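Local coordinates for Two-component sensor histidine kinase (Nostoc sp., PDB 6OZB) that binds the linear tetrapyrrole phycoerythrobilin in the GAF domain of a cyanobacterial phytochrome, a photoreceptor that probably passes light signals to a histidine kinase module, at the interface of chains A and B. Numbering follows the deposited sequence. Chains: chain A/B, Two-component sensor histidine kinase.

The interface of chains A and B. Residues chain A 106, 109, 111, 132, 175; chain B 109-111, 134.
B:Pro134 lays its CD methylene over the face of the A:Tyr132 phenol ring, 3.4 Å above the plane and over its centre, a CH-pi contact in which the two side chains meet tip to tip. This is the tight part of the patch, and B:Pro134 buries more surface here (77 Å²) than any other residue of the patch. Its CG and CB run alongside the carboxylate of A:Asp106, with CG 3.8 Å from A:Asp106 CG, and the A:Thr109 side chain crosses the proline at about a right angle, its hydroxyl OG1 in van der Waals contact with the same CG.

Hydrogen bonds within chain A tie the carboxylate to A:Thr109. A:Asp106 has its carboxylate carbon anti to the backbone N (chi1 -171°), and OD2 accepts from both A:Thr109 N and A:Thr109 OG1, the hydroxyl at 2.7 Å. Both donors use the anti side but come from opposite faces of the carboxylate plane, which should restrain its rotation. With OG1 directed to A:Asp106 OD2, the A:Thr109 methyl CG2 faces chain B, 3.5 Å from the carbonyl O of both B:Gly110 and B:Thr109.

Packing is looser between the methionines: both side chains bend at chi2 and chi3, and A:Met111 CG comes no nearer than 4.0 Å to B:Met111 SD. No direct polar bond joins the chains in this patch, part of an interface without exact two-fold symmetry; the structure alone does not show whether the contact is physiological, and it may reflect crystal packing. On the hydrated side a water bridges two backbone carbonyls, 2.9 Å from A:Thr109 O and 3.1 Å from B:Thr109 O.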
loop_
_atom_site.group_PDB
_atom_site.type_symbol
_atom_site.label_atom_id
_atom_site.label_comp_id
_atom_site.label_asym_id
_atom_site.label_seq_id
_atom_site.Cartn_x
_atom_site.Cartn_y
_atom_site.Cartn_z
ATOM N N ASP A 106 9.178 4.022 6.533
ATOM C CA ASP A 106 8.800 3.363 7.775
ATOM C C ASP A 106 9.593 2.074 7.924
ATOM O O ASP A 106 9.299 1.059 7.282
ATOM C CB ASP A 106 7.299 3.078 7.795
ATOM C CG ASP A 106 6.796 2.590 9.157
ATOM O OD1 ASP A 106 6.468 3.439 10.019
ATOM O OD2 ASP A 106 6.666 1.361 9.340
ATOM N N THR A 109 7.799 -1.438 9.083
ATOM C CA THR A 109 7.018 -2.161 8.074
ATOM C C THR A 109 7.807 -2.414 6.784
ATOM O O THR A 109 7.353 -3.173 5.925
ATOM C CB THR A 109 5.732 -1.404 7.673
ATOM O OG1 THR A 109 6.061 -0.111 7.147
ATOM C CG2 THR A 109 4.770 -1.245 8.855
ATOM N N MET A 111 8.298 -0.209 4.456
ATOM C CA MET A 111 7.579 0.470 3.391
ATOM C C MET A 111 7.999 1.933 3.217
ATOM O O MET A 111 8.456 2.595 4.153
ATOM C CB MET A 111 6.073 0.421 3.649
ATOM C CG MET A 111 5.535 -0.942 3.941
ATOM S SD MET A 111 5.543 -2.114 2.556
ATOM C CE MET A 111 4.217 -1.455 1.552
ATOM N N TYR A 132 1.921 3.512 -0.452
ATOM C CA TYR A 132 3.056 2.815 0.149
ATOM C C TYR A 132 3.438 1.551 -0.631
ATOM O O TYR A 132 2.584 0.778 -1.047
ATOM C CB TYR A 132 2.743 2.440 1.622
ATOM C CG TYR A 132 2.808 3.632 2.565
ATOM C CD1 TYR A 132 1.719 4.470 2.721
ATOM C CD2 TYR A 132 3.959 3.913 3.283
ATOM C CE1 TYR A 132 1.783 5.575 3.565
ATOM C CE2 TYR A 132 4.029 5.008 4.133
ATOM C CZ TYR A 132 2.943 5.832 4.262
ATOM O OH TYR A 132 3.039 6.913 5.097
ATOM N N THR A 175 3.841 7.326 12.840
ATOM C CA THR A 175 2.989 7.537 11.672
ATOM C C THR A 175 3.177 8.961 11.143
ATOM O O THR A 175 3.559 9.854 11.884
ATOM C CB THR A 175 1.515 7.342 12.018
ATOM O OG1 THR A 175 1.162 8.283 13.041
ATOM C CG2 THR A 175 1.245 5.918 12.515
ATOM N N THR B 109 1.573 -7.534 9.029
ATOM C CA THR B 109 2.325 -6.602 8.195
ATOM C C THR B 109 2.467 -5.218 8.858
ATOM O O THR B 109 3.261 -4.394 8.412
ATOM C CB THR B 109 1.659 -6.424 6.831
ATOM O OG1 THR B 109 0.325 -5.919 7.024
ATOM C CG2 THR B 109 1.637 -7.767 6.071
ATOM N N GLY B 110 1.713 -4.975 9.921
ATOM C CA GLY B 110 1.749 -3.690 10.613
ATOM C C GLY B 110 1.086 -2.602 9.784
ATOM O O GLY B 110 1.438 -1.413 9.901
ATOM N N MET B 111 0.148 -3.001 8.929
ATOM C CA MET B 111 -0.539 -2.042 8.031
ATOM C C MET B 111 -2.019 -1.899 8.319
ATOM O O MET B 111 -2.651 -2.826 8.785
ATOM C CB MET B 111 -0.382 -2.448 6.565
ATOM C CG MET B 111 1.056 -2.708 6.154
ATOM S SD MET B 111 2.113 -1.253 6.066
ATOM C CE MET B 111 1.540 -0.538 4.538
ATOM N N PRO B 134 1.211 2.362 7.144
ATOM C CA PRO B 134 1.582 1.840 8.461
ATOM C C PRO B 134 0.578 2.268 9.518
ATOM O O PRO B 134 0.158 3.433 9.501
ATOM C CB PRO B 134 2.963 2.453 8.701
ATOM C CG PRO B 134 3.482 2.741 7.287
ATOM C CD PRO B 134 2.287 3.169 6.534
HETATM O O HOH W 1 5.672 -5.433 6.710
#